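Local coordinates for protein putative sporulation-specific glycosylase YdhD (Bacillus subtilis subsp. subtilis str. 168, PDB 3CZ8) that probably binds chitin-like polysaccharides and hydrolyses their glycosidic bonds, this piece being its family 18 glycosyl hydrolase domain, at residues E120-A125 and R164-G169; D128-F133 and G169-V174; Q88-P93 and A124-L129; V152-S157 and M178-Y183. The protein carries 1 engineered substitution. All coordinates share one frame; numbering follows the deposited sequence. Where two conformers were deposited one is given.

Interaction 1 of 4, residues E120-A125 and R164-G169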
loop_
_atom_site.group_PDB
_atom_site.type_symbol
_atom_site.label_atom_id
_atom_site.label_comp_id
_atom_site.label_asym_id
_atom_site.label_seq_id
_atom_site.Cartn_x
_atom_site.Cartn_y
_atom_site.Cartn_z
ATOM N N GLU A 120 12.031 1.173 17.807
ATOM C CA GLU A 120 10.834 0.896 18.578
ATOM C C GLU A 120 11.112 -0.121 19.667
ATOM O O GLU A 120 12.097 -0.874 19.593
ATOM C CB GLU A 120 9.691 0.455 17.673
ATOM C CG GLU A 120 9.164 1.587 16.809
ATOM C CD GLU A 120 8.035 1.158 15.901
ATOM O OE1 GLU A 120 7.198 0.327 16.321
ATOM O OE2 GLU A 120 7.989 1.657 14.762
ATOM N N GLN A 121 10.239 -0.112 20.675
ATOM C CA GLN A 121 10.378 -0.915 21.896
ATOM C C GLN A 121 11.708 -0.639 22.604
ATOM O O GLN A 121 12.383 -1.564 23.064
ATOM C CB GLN A 121 10.180 -2.417 21.618
ATOM C CG GLN A 121 8.781 -2.798 21.107
ATOM C CD GLN A 121 8.746 -4.192 20.486
ATOM O OE1 GLN A 121 9.317 -5.145 21.025
ATOM N NE2 GLN A 121 8.072 -4.315 19.348
ATOM N N VAL A 122 12.090 0.637 22.655
ATOM C CA VAL A 122 13.252 1.060 23.430
ATOM C C VAL A 122 12.849 0.922 24.891
ATOM O O VAL A 122 11.845 1.503 25.311
ATOM C CB VAL A 122 13.696 2.522 23.088
ATOM C CG1 VAL A 122 14.672 3.077 24.138
ATOM C CG2 VAL A 122 14.344 2.577 21.701
ATOM N N SER A 123 13.602 0.119 25.643
ATOM C CA SER A 123 13.313 -0.095 27.063
ATOM C C SER A 123 13.462 1.200 27.876
ATOM O O SER A 123 14.236 2.090 27.516
ATOM C CB SER A 123 14.163 -1.236 27.638
ATOM O OG SER A 123 15.530 -0.881 27.717
ATOM N N ALA A 124 12.687 1.297 28.952
ATOM C CA ALA A 124 12.620 2.493 29.792
ATOM C C ALA A 124 13.914 2.806 30.541
ATOM O O ALA A 124 14.153 3.957 30.920
ATOM C CB ALA A 124 11.482 2.356 30.781
ATOM N N ALA A 125 14.733 1.780 30.766
ATOM C CA ALA A 125 16.026 1.944 31.431
ATOM C C ALA A 125 17.051 2.614 30.515
ATOM O O ALA A 125 18.017 3.218 30.988
ATOM C CB ALA A 125 16.548 0.605 31.904
ATOM N N ARG A 164 8.424 5.125 28.125
ATOM C CA ARG A 164 9.305 5.871 29.018
ATOM C C ARG A 164 10.712 6.029 28.432
ATOM O O ARG A 164 11.419 6.963 28.777
ATOM C CB ARG A 164 9.337 5.217 30.407
ATOM C CG ARG A 164 9.128 6.187 31.565
ATOM C CD ARG A 164 10.438 6.769 32.055
ATOM N NE ARG A 164 10.282 8.124 32.582
ATOM C CZ ARG A 164 11.225 8.795 33.241
ATOM N NH1 ARG A 164 12.411 8.236 33.486
ATOM N NH2 ARG A 164 10.976 10.025 33.669
ATOM N N GLY A 165 11.085 5.132 27.517
ATOM C CA GLY A 165 12.347 5.215 26.775
ATOM C C GLY A 165 12.487 6.410 25.832
ATOM O O GLY A 165 13.575 6.672 25.311
ATOM N N TYR A 166 11.389 7.139 25.625
ATOM C CA TYR A 166 11.350 8.274 24.709
ATOM C C TYR A 166 11.175 9.585 25.452
ATOM O O TYR A 166 10.060 10.021 25.733
ATOM C CB TYR A 166 10.255 8.076 23.654
ATOM C CG TYR A 166 10.415 6.777 22.904
ATOM C CD1 TYR A 166 11.365 6.658 21.891
ATOM C CD2 TYR A 166 9.640 5.660 23.224
ATOM C CE1 TYR A 166 11.534 5.468 21.201
ATOM C CE2 TYR A 166 9.804 4.456 22.540
ATOM C CZ TYR A 166 10.756 4.376 21.530
ATOM O OH TYR A 166 10.939 3.214 20.841
ATOM N N ASP A 167 12.305 10.202 25.779
ATOM C CA ASP A 167 12.324 11.501 26.425
ATOM C C ASP A 167 12.091 12.573 25.365
ATOM O O ASP A 167 13.003 12.897 24.622
ATOM C CB ASP A 167 13.683 11.696 27.108
ATOM C CG ASP A 167 13.774 12.989 27.898
ATOM O OD1 ASP A 167 14.854 13.243 28.470
ATOM O OD2 ASP A 167 12.786 13.754 27.956
ATOM N N TYR A 168 10.882 13.134 25.318
ATOM C CA TYR A 168 10.518 14.142 24.306
ATOM C C TYR A 168 11.371 15.409 24.358
ATOM O O TYR A 168 11.753 15.940 23.316
ATOM C CB TYR A 168 9.036 14.529 24.418
ATOM C CG TYR A 168 8.073 13.688 23.586
ATOM C CD1 TYR A 168 8.339 12.351 23.287
ATOM C CD2 TYR A 168 6.879 14.234 23.123
ATOM C CE1 TYR A 168 7.445 11.586 22.532
ATOM C CE2 TYR A 168 5.981 13.480 22.376
ATOM C CZ TYR A 168 6.267 12.160 22.088
ATOM O OH TYR A 168 5.371 11.425 21.353
ATOM N N GLY A 169 11.661 15.883 25.568
ATOM C CA GLY A 169 12.430 17.112 25.764
ATOM C C GLY A 169 13.889 16.926 25.410
ATOM O O GLY A 169 14.508 17.812 24.818
HETATM O O HOH W 1 8.059 1.775 20.663
HETATM O O HOH W 2 10.051 2.343 26.846
HETATM O O HOH W 3 13.518 5.715 32.683
#

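Interaction 2 of 4, residues D128-F133 and G169-V174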
loop_
_atom_site.group_PDB
_atom_site.type_symbol
_atom_site.label_atom_id
_atom_site.label_comp_id
_atom_site.label_asym_id
_atom_site.label_seq_id
_atom_site.Cartn_x
_atom_site.Cartn_y
_atom_site.Cartn_z
ATOM N N ASP A 128 17.946 7.661 28.837
ATOM C CA ASP A 128 19.002 8.654 28.770
ATOM C C ASP A 128 20.121 8.205 27.834
ATOM O O ASP A 128 20.807 9.035 27.233
ATOM C CB ASP A 128 19.519 8.973 30.179
ATOM C CG ASP A 128 18.526 9.801 30.989
ATOM O OD1 ASP A 128 18.749 9.991 32.205
ATOM O OD2 ASP A 128 17.517 10.266 30.409
ATOM N N LEU A 129 20.278 6.892 27.692
ATOM C CA LEU A 129 21.255 6.319 26.766
ATOM C C LEU A 129 20.839 6.504 25.315
ATOM O O LEU A 129 21.691 6.669 24.435
ATOM C CB LEU A 129 21.476 4.832 27.061
ATOM C CG LEU A 129 22.048 4.470 28.438
ATOM C CD1 LEU A 129 21.980 2.970 28.648
ATOM C CD2 LEU A 129 23.479 4.977 28.618
ATOM N N PHE A 130 19.528 6.468 25.078
ATOM C CA PHE A 130 18.961 6.716 23.752
ATOM C C PHE A 130 19.155 8.176 23.360
ATOM O O PHE A 130 19.582 8.457 22.246
ATOM C CB PHE A 130 17.476 6.317 23.700
ATOM C CG PHE A 130 16.874 6.340 22.317
ATOM C CD1 PHE A 130 15.549 6.716 22.135
ATOM C CD2 PHE A 130 17.625 5.992 21.198
ATOM C CE1 PHE A 130 14.977 6.736 20.867
ATOM C CE2 PHE A 130 17.064 6.028 19.926
ATOM C CZ PHE A 130 15.739 6.394 19.763
ATOM N N THR A 131 18.860 9.088 24.287
ATOM C CA THR A 131 19.090 10.520 24.091
ATOM C C THR A 131 20.564 10.824 23.799
ATOM O O THR A 131 20.873 11.588 22.878
ATOM C CB THR A 131 18.605 11.331 25.308
ATOM O OG1 THR A 131 17.249 10.975 25.596
ATOM C CG2 THR A 131 18.685 12.839 25.049
ATOM N N GLY A 132 21.453 10.206 24.576
ATOM C CA GLY A 132 22.897 10.339 24.401
ATOM C C GLY A 132 23.386 9.846 23.050
ATOM O O GLY A 132 24.217 10.498 22.412
ATOM N N PHE A 133 22.866 8.698 22.616
ATOM C CA PHE A 133 23.161 8.158 21.285
ATOM C C PHE A 133 22.743 9.134 20.183
ATOM O O PHE A 133 23.471 9.327 19.207
ATOM C CB PHE A 133 22.480 6.796 21.087
ATOM C CG PHE A 133 22.334 6.391 19.647
ATOM C CD1 PHE A 133 23.429 5.931 18.925
ATOM C CD2 PHE A 133 21.101 6.492 19.004
ATOM C CE1 PHE A 133 23.298 5.581 17.586
ATOM C CE2 PHE A 133 20.965 6.140 17.666
ATOM C CZ PHE A 133 22.061 5.687 16.958
ATOM N N GLY A 169 11.661 15.883 25.568
ATOM C CA GLY A 169 12.430 17.112 25.764
ATOM C C GLY A 169 13.889 16.926 25.410
ATOM O O GLY A 169 14.508 17.812 24.818
ATOM N N GLY A 170 14.431 15.765 25.770
ATOM C CA GLY A 170 15.810 15.413 25.457
ATOM C C GLY A 170 16.040 15.071 23.992
ATOM O O GLY A 170 17.088 15.404 23.432
ATOM N N ILE A 171 15.070 14.390 23.384
ATOM C CA ILE A 171 15.113 14.052 21.954
ATOM C C ILE A 171 14.888 15.309 21.112
ATOM O O ILE A 171 15.644 15.580 20.177
ATOM C CB ILE A 171 14.071 12.957 21.586
ATOM C CG1 ILE A 171 14.473 11.598 22.175
ATOM C CG2 ILE A 171 13.890 12.825 20.060
ATOM C CD1 ILE A 171 13.354 10.557 22.118
ATOM N N GLY A 172 13.858 16.079 21.460
ATOM C CA GLY A 172 13.552 17.336 20.774
ATOM C C GLY A 172 14.688 18.346 20.753
ATOM O O GLY A 172 14.760 19.180 19.851
ATOM N N ALA A 173 15.580 18.257 21.740
ATOM C CA ALA A 173 16.747 19.131 21.829
ATOM C C ALA A 173 17.857 18.729 20.860
ATOM O O ALA A 173 18.632 19.578 20.417
ATOM C CB ALA A 173 17.281 19.161 23.263
ATOM N N VAL A 174 17.942 17.439 20.538
ATOM C CA VAL A 174 19.047 16.943 19.710
ATOM C C VAL A 174 18.694 16.603 18.253
ATOM O O VAL A 174 19.585 16.538 17.411
ATOM C CB VAL A 174 19.804 15.760 20.372
ATOM C CG1 VAL A 174 20.363 16.180 21.713
ATOM C CG2 VAL A 174 18.898 14.549 20.532
#

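Interaction 3 of 4, residues Q88-P93 and A124-L129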
loop_
_atom_site.group_PDB
_atom_site.type_symbol
_atom_site.label_atom_id
_atom_site.label_comp_id
_atom_site.label_asym_id
_atom_site.label_seq_id
_atom_site.Cartn_x
_atom_site.Cartn_y
_atom_site.Cartn_z
ATOM N N GLN A 88 21.492 -3.796 23.510
ATOM C CA GLN A 88 22.897 -4.191 23.420
ATOM C C GLN A 88 23.753 -3.101 22.779
ATOM O O GLN A 88 24.937 -2.970 23.095
ATOM C CB GLN A 88 23.041 -5.497 22.631
ATOM C CG GLN A 88 22.615 -6.751 23.392
ATOM C CD GLN A 88 22.655 -8.002 22.528
ATOM O OE1 GLN A 88 21.920 -8.119 21.546
ATOM N NE2 GLN A 88 23.508 -8.948 22.898
ATOM N N VAL A 89 23.142 -2.328 21.884
ATOM C CA VAL A 89 23.799 -1.202 21.229
ATOM C C VAL A 89 23.925 -0.013 22.190
ATOM O O VAL A 89 25.017 0.540 22.360
ATOM C CB VAL A 89 23.050 -0.788 19.937
ATOM C CG1 VAL A 89 23.572 0.536 19.400
ATOM C CG2 VAL A 89 23.184 -1.868 18.877
ATOM N N LEU A 90 22.814 0.351 22.831
ATOM C CA LEU A 90 22.757 1.513 23.717
ATOM C C LEU A 90 23.602 1.385 24.993
ATOM O O LEU A 90 23.927 2.392 25.625
ATOM C CB LEU A 90 21.300 1.853 24.073
ATOM C CG LEU A 90 20.396 2.395 22.953
ATOM C CD1 LEU A 90 18.999 2.693 23.476
ATOM C CD2 LEU A 90 20.987 3.630 22.277
ATOM N N ASN A 91 23.963 0.154 25.354
ATOM C CA ASN A 91 24.735 -0.107 26.570
ATOM C C ASN A 91 26.212 -0.443 26.320
ATOM O O ASN A 91 27.007 -0.517 27.259
ATOM C CB ASN A 91 24.055 -1.185 27.417
ATOM C CG ASN A 91 22.772 -0.695 28.055
ATOM O OD1 ASN A 91 22.764 -0.274 29.212
ATOM N ND2 ASN A 91 21.678 -0.737 27.303
ATOM N N ASN A 92 26.569 -0.648 25.056
ATOM C CA ASN A 92 27.965 -0.793 24.663
ATOM C C ASN A 92 28.419 0.472 23.929
ATOM O O ASN A 92 28.014 0.695 22.787
ATOM C CB ASN A 92 28.155 -2.049 23.796
ATOM C CG ASN A 92 29.610 -2.277 23.381
ATOM O OD1 ASN A 92 30.545 -1.778 24.010
ATOM N ND2 ASN A 92 29.798 -3.056 22.320
ATOM N N PRO A 93 29.248 1.310 24.594
ATOM C CA PRO A 93 29.748 2.574 24.032
ATOM C C PRO A 93 30.502 2.412 22.717
ATOM O O PRO A 93 30.422 3.286 21.859
ATOM C CB PRO A 93 30.677 3.105 25.130
ATOM C CG PRO A 93 30.138 2.503 26.384
ATOM C CD PRO A 93 29.739 1.113 25.970
ATOM N N ALA A 124 12.687 1.297 28.952
ATOM C CA ALA A 124 12.620 2.493 29.792
ATOM C C ALA A 124 13.914 2.806 30.541
ATOM O O ALA A 124 14.153 3.957 30.920
ATOM C CB ALA A 124 11.482 2.356 30.781
ATOM N N ALA A 125 14.733 1.780 30.766
ATOM C CA ALA A 125 16.026 1.944 31.431
ATOM C C ALA A 125 17.051 2.614 30.515
ATOM O O ALA A 125 18.017 3.218 30.988
ATOM C CB ALA A 125 16.548 0.605 31.904
ATOM N N ASP A 126 16.816 2.505 29.209
ATOM C CA ASP A 126 17.715 3.012 28.181
ATOM C C ASP A 126 17.319 4.396 27.678
ATOM O O ASP A 126 17.706 4.779 26.574
ATOM C CB ASP A 126 17.721 2.047 26.997
ATOM C CG ASP A 126 18.364 0.716 27.323
ATOM O OD1 ASP A 126 18.991 0.591 28.396
ATOM O OD2 ASP A 126 18.245 -0.207 26.490
ATOM N N ARG A 127 16.578 5.144 28.495
ATOM C CA ARG A 127 16.007 6.400 28.044
ATOM C C ARG A 127 17.036 7.525 27.876
ATOM O O ARG A 127 17.017 8.228 26.861
ATOM C CB ARG A 127 14.792 6.787 28.903
ATOM C CG ARG A 127 15.025 7.573 30.179
ATOM C CD ARG A 127 14.431 8.964 30.059
ATOM N NE ARG A 127 13.033 8.932 29.633
ATOM C CZ ARG A 127 12.153 9.911 29.832
ATOM N NH1 ARG A 127 12.502 11.026 30.464
ATOM N NH2 ARG A 127 10.910 9.770 29.392
ATOM N N ASP A 128 17.946 7.661 28.837
ATOM C CA ASP A 128 19.002 8.654 28.770
ATOM C C ASP A 128 20.121 8.205 27.834
ATOM O O ASP A 128 20.807 9.035 27.233
ATOM C CB ASP A 128 19.519 8.973 30.179
ATOM C CG ASP A 128 18.526 9.801 30.989
ATOM O OD1 ASP A 128 18.749 9.991 32.205
ATOM O OD2 ASP A 128 17.517 10.266 30.409
ATOM N N LEU A 129 20.278 6.892 27.692
ATOM C CA LEU A 129 21.255 6.319 26.766
ATOM C C LEU A 129 20.839 6.504 25.315
ATOM O O LEU A 129 21.691 6.669 24.435
ATOM C CB LEU A 129 21.476 4.832 27.061
ATOM C CG LEU A 129 22.048 4.470 28.438
ATOM C CD1 LEU A 129 21.980 2.970 28.648
ATOM C CD2 LEU A 129 23.479 4.977 28.618
HETATM O O HOH W 4 20.666 0.400 30.562
#

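Interaction 4 of 4, residues V152-S157 and M178-Y183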
loop_
_atom_site.group_PDB
_atom_site.type_symbol
_atom_site.label_atom_id
_atom_site.label_comp_id
_atom_site.label_asym_id
_atom_site.label_seq_id
_atom_site.Cartn_x
_atom_site.Cartn_y
_atom_site.Cartn_z
ATOM N N VAL A 152 8.860 8.599 16.744
ATOM C CA VAL A 152 8.543 8.256 18.138
ATOM C C VAL A 152 7.056 7.907 18.280
ATOM O O VAL A 152 6.228 8.392 17.501
ATOM C CB VAL A 152 8.922 9.398 19.159
ATOM C CG1 VAL A 152 10.425 9.652 19.187
ATOM C CG2 VAL A 152 8.157 10.683 18.881
ATOM N N PRO A 153 6.706 7.050 19.264
ATOM C CA PRO A 153 5.280 6.839 19.524
ATOM C C PRO A 153 4.670 8.047 20.230
ATOM O O PRO A 153 5.379 8.784 20.921
ATOM C CB PRO A 153 5.260 5.615 20.454
ATOM C CG PRO A 153 6.658 5.081 20.471
ATOM C CD PRO A 153 7.548 6.228 20.149
ATOM N N ALA A 154 3.371 8.252 20.040
ATOM C CA ALA A 154 2.657 9.355 20.673
ATOM C C ALA A 154 2.632 9.199 22.189
ATOM O O ALA A 154 2.343 8.114 22.703
ATOM C CB ALA A 154 1.249 9.447 20.133
ATOM N N LYS A 155 2.954 10.286 22.886
ATOM C CA LYS A 155 2.986 10.313 24.348
ATOM C C LYS A 155 2.094 11.426 24.854
ATOM O O LYS A 155 2.061 12.515 24.268
ATOM C CB LYS A 155 4.416 10.526 24.870
ATOM C CG LYS A 155 5.296 9.290 24.812
ATOM C CD LYS A 155 6.690 9.530 25.395
ATOM C CE LYS A 155 6.667 9.696 26.905
ATOM N NZ LYS A 155 7.994 9.415 27.516
ATOM N N THR A 156 1.380 11.136 25.942
ATOM C CA THR A 156 0.504 12.111 26.594
ATOM C C THR A 156 1.005 12.450 27.998
ATOM O O THR A 156 0.649 13.487 28.565
ATOM C CB THR A 156 -0.973 11.640 26.641
ATOM O OG1 THR A 156 -1.798 12.707 27.121
ATOM C CG2 THR A 156 -1.148 10.417 27.547
ATOM N N SER A 157 1.859 11.581 28.542
ATOM C CA SER A 157 2.502 11.796 29.840
ATOM C C SER A 157 3.770 10.948 29.895
ATOM O O SER A 157 4.108 10.274 28.922
ATOM C CB SER A 157 1.563 11.417 30.989
ATOM O OG SER A 157 1.476 10.010 31.132
ATOM N N MET A 178 10.935 15.824 14.714
ATOM C CA MET A 178 10.341 14.712 15.444
ATOM C C MET A 178 9.067 14.293 14.734
ATOM O O MET A 178 8.134 15.093 14.595
ATOM C CB MET A 178 10.055 15.125 16.897
ATOM C CG MET A 178 9.444 14.053 17.803
ATOM S SD MET A 178 9.124 14.615 19.510
ATOM C CE MET A 178 10.781 14.970 20.017
ATOM N N PHE A 179 9.049 13.050 14.254
ATOM C CA PHE A 179 7.858 12.497 13.629
ATOM C C PHE A 179 7.087 11.757 14.714
ATOM O O PHE A 179 7.516 10.704 15.185
ATOM C CB PHE A 179 8.203 11.515 12.489
ATOM C CG PHE A 179 9.079 12.082 11.385
ATOM C CD1 PHE A 179 9.134 13.447 11.106
ATOM C CD2 PHE A 179 9.817 11.210 10.584
ATOM C CE1 PHE A 179 9.930 13.934 10.075
ATOM C CE2 PHE A 179 10.610 11.689 9.549
ATOM C CZ PHE A 179 10.664 13.053 9.297
ATOM N N ILE A 180 5.952 12.309 15.119
ATOM C CA ILE A 180 5.171 11.689 16.178
ATOM C C ILE A 180 4.153 10.764 15.555
ATOM O O ILE A 180 3.309 11.195 14.778
ATOM C CB ILE A 180 4.490 12.728 17.098
ATOM C CG1 ILE A 180 5.551 13.561 17.818
ATOM C CG2 ILE A 180 3.578 12.032 18.116
ATOM C CD1 ILE A 180 4.992 14.743 18.512
ATOM N N MET A 181 4.250 9.480 15.883
ATOM C CA MET A 181 3.376 8.488 15.279
ATOM C C MET A 181 2.065 8.408 16.055
ATOM O O MET A 181 1.859 7.515 16.879
ATOM C CB MET A 181 4.106 7.144 15.143
ATOM C CG MET A 181 5.398 7.212 14.291
ATOM S SD MET A 181 5.238 7.731 12.545
ATOM C CE MET A 181 5.426 9.468 12.615
ATOM N N ALA A 182 1.189 9.376 15.778
ATOM C CA ALA A 182 -0.032 9.591 16.551
ATOM C C ALA A 182 -1.189 8.723 16.053
ATOM O O ALA A 182 -2.145 9.221 15.447
ATOM C CB ALA A 182 -0.413 11.068 16.536
ATOM N N TYR A 183 -1.084 7.424 16.321
ATOM C CA TYR A 183 -2.099 6.437 15.946
ATOM C C TYR A 183 -1.907 5.172 16.763
ATOM O O TYR A 183 -0.959 5.085 17.550
ATOM C CB TYR A 183 -2.046 6.111 14.440
ATOM C CG TYR A 183 -0.680 5.740 13.906
ATOM C CD1 TYR A 183 -0.181 4.446 14.045
ATOM C CD2 TYR A 183 0.107 6.679 13.245
ATOM C CE1 TYR A 183 1.075 4.106 13.565
ATOM C CE2 TYR A 183 1.362 6.343 12.754
ATOM C CZ TYR A 183 1.836 5.056 12.918
ATOM O OH TYR A 183 3.076 4.712 12.436
#

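Interaction 1 of 4, residues E120-A125 and R164-G169
The phenolic OH of Tyr-166 has three polar partners: it bonds to the backbone O of Phe-119, takes a weak hydrogen bond from Val-122 N (3.4 Å between N and OH), and accepts from water 1, which in turn accepts from Gln-121 N at 2.9 Å. A tyrosine suits the spot because its ring is long enough to carry a hydroxyl to this backbone, where OH comes within 3.2 Å of Glu-120 CA. Val-122 packs against the same end of the ring, its CB 3.8 Å from Tyr-166 CZ. A phenylalanine in place of Tyr-166 would probably keep this apolar touch but leave Phe-119 O, Val-122 N and water 1 without this partner and the loop freer to shift. Gly-165 lets the chains close in, since a CB there would clash with Val-122 O; its N donates to water 2 at 3.0 Å. Farther out, Ala-124 CB meets Arg-164 CB at 3.6 Å, and water 3, in the guanidinium plane, joins Arg-164 NH1 to Ala-124 O while Arg-164 NE pairs with Asp-158. The anchored loop follows strand 114-118 and carries Glu-120, the predicted proton donor, consistent with the catalytic strand end of family 18 barrels.

Interaction 2 of 4, residues D128-F133 and G169-V174
The ring of Phe-130 meets Ile-171 obliquely, its CE1 lying 4.3 Å from Ile-171 CD1, and both side chains also rest on Ile-150 of strand 147-153. This is the layering of a beta/alpha barrel, in which successive helices lie side by side on the outside of the strands. The segments 128-133 and 169-174 run almost exactly parallel, 3° between their directions, with axes 9.3 Å apart at the closest. Large apolar residues suit the side facing the strands, whereas where the helices come closest a threonine meets a glycine. There Thr-131 sits opposite Gly-170 and Ile-171. Its CG2 stands anti to the backbone N (chi1 -53°, measured to OG1) and reaches Gly-170 O at 3.4 Å. Its OG1 bonds back to Arg-127 O one turn earlier, so the hydroxyl is satisfied within its own helix and the methyl is left for the neighbour. Gly-170 has no side chain to obstruct this approach; a CB there would come tightly against Thr-131 CG2. One turn on, the branched Val-174 points toward helix 127-143, touches Leu-134 and brings its CG2 to 4.3 Å from Thr-131 O.

Interaction 3 of 4, residues Q88-P93 and A124-L129
Asp-126 meets segment 88-93 with its CB and OD1. The CB lies against the tip of Leu-90, 3.8 Å from CD1. From there CG turns anti to the carbonyl carbon (chi1 -68°) and the carboxylate spreads toward Asn-91. OD1 takes the hydrogen bond from Asn-91 ND2, 3.2 Å long and nearly straight at 171°; it runs in the plane of the amide but arrives from above that of the carboxylate, the two planes standing 54° apart. OD1 also accepts from water 4 at 2.7 Å, and the same water donates to Asn-91 OD1 at 2.6 Å, so the amide and the acid are tied directly and through solvent. OD2 has a weak bond from His-87 ND1, outside the segment, while Asn-91 ND2 is also bonded to His-87 O. An asparagine suits this place because it offers a donor to the acid and an acceptor to the water. An alanine in place of Asp-126 would probably leave water 4 and His-87 ND1 without this acceptor, and Asn-91 ND2 held by His-87 O without the acid.

Beside the polar link, Leu-129 lays CD1 3.4 Å from Asn-91 OD1 and 3.6 Å from Leu-90 O, while the CB atoms of Leu-90 and Leu-129 stand 4.2 Å apart. Leu-90 continues inward onto Phe-130 and Phe-133. The contact thus fastens the end of helix 83-90, just ahead of helix 93-110, to the start of helix 127-143, where Asp-126 holds the N-cap position though its carboxylate, turned to Asn-91, makes no capping bond.

Interaction 4 of 4, residues V152-S157 and M178-Y183
Strands 147-153 and 177-181 run parallel, and Val-152 straddles Ile-180 with two nearly straight bonds: Val-152 N to Phe-179 O at 2.9 Å, and Met-181 N to Val-152 O at 2.8 Å. The side chains of Val-152 and Ile-180 lie on one face of the sheet, those of Pro-153 and Met-181 on the other. Val-152 holds CG2 in the crowded position between the backbone N and the carbonyl carbon, and with it touches Met-178 CG at 3.8 Å and Ile-180 CG1 at 4.0 Å. Val-152 and Met-178 cross at about a right angle, Met-178 CG lying anti to its backbone N (chi1 -179°), where it meets that methyl. Past the strand end the chains stay close because the residues are small: Ala-154 CB lies 4.0 Å from Ile-180 CG2 and 3.8 Å from Ala-182 CA. Inverse gamma turns centred on Met-181 and Ala-182 then bend the second chain. The two strands and helix 168-174 between them form a beta-alpha-beta unit of the barrel; Val-152 and Ile-180 pack on Tyr-168 of that helix, Met-178 and Ile-180 bond onward to strand 217-220, and Ala-154 rests on Thr-204 of helix 198-208.

In the fold
Interactions 2 and 4 are buried and largely apolar in their side chains, whereas interactions 1 and 3 are only partly buried and use water-bridged polar links. Interaction 4 holds barrel strands by backbone bonds; interaction 2 joins two outer helices without a hydrogen bond between its two segments. Interaction 1 uses the loop leading into helix 168-174, interaction 2 the helix itself, and helix 127-143 serves interactions 2 and 3. Interaction 1 touches the other three: Tyr-168 OH bonds to Pro-153 O and Tyr-166 O to Lys-155 NZ, both of interaction 4. Interaction 3 is farthest from the chain centre, about 21 Å centre to centre, against about 8 Å for interaction 4.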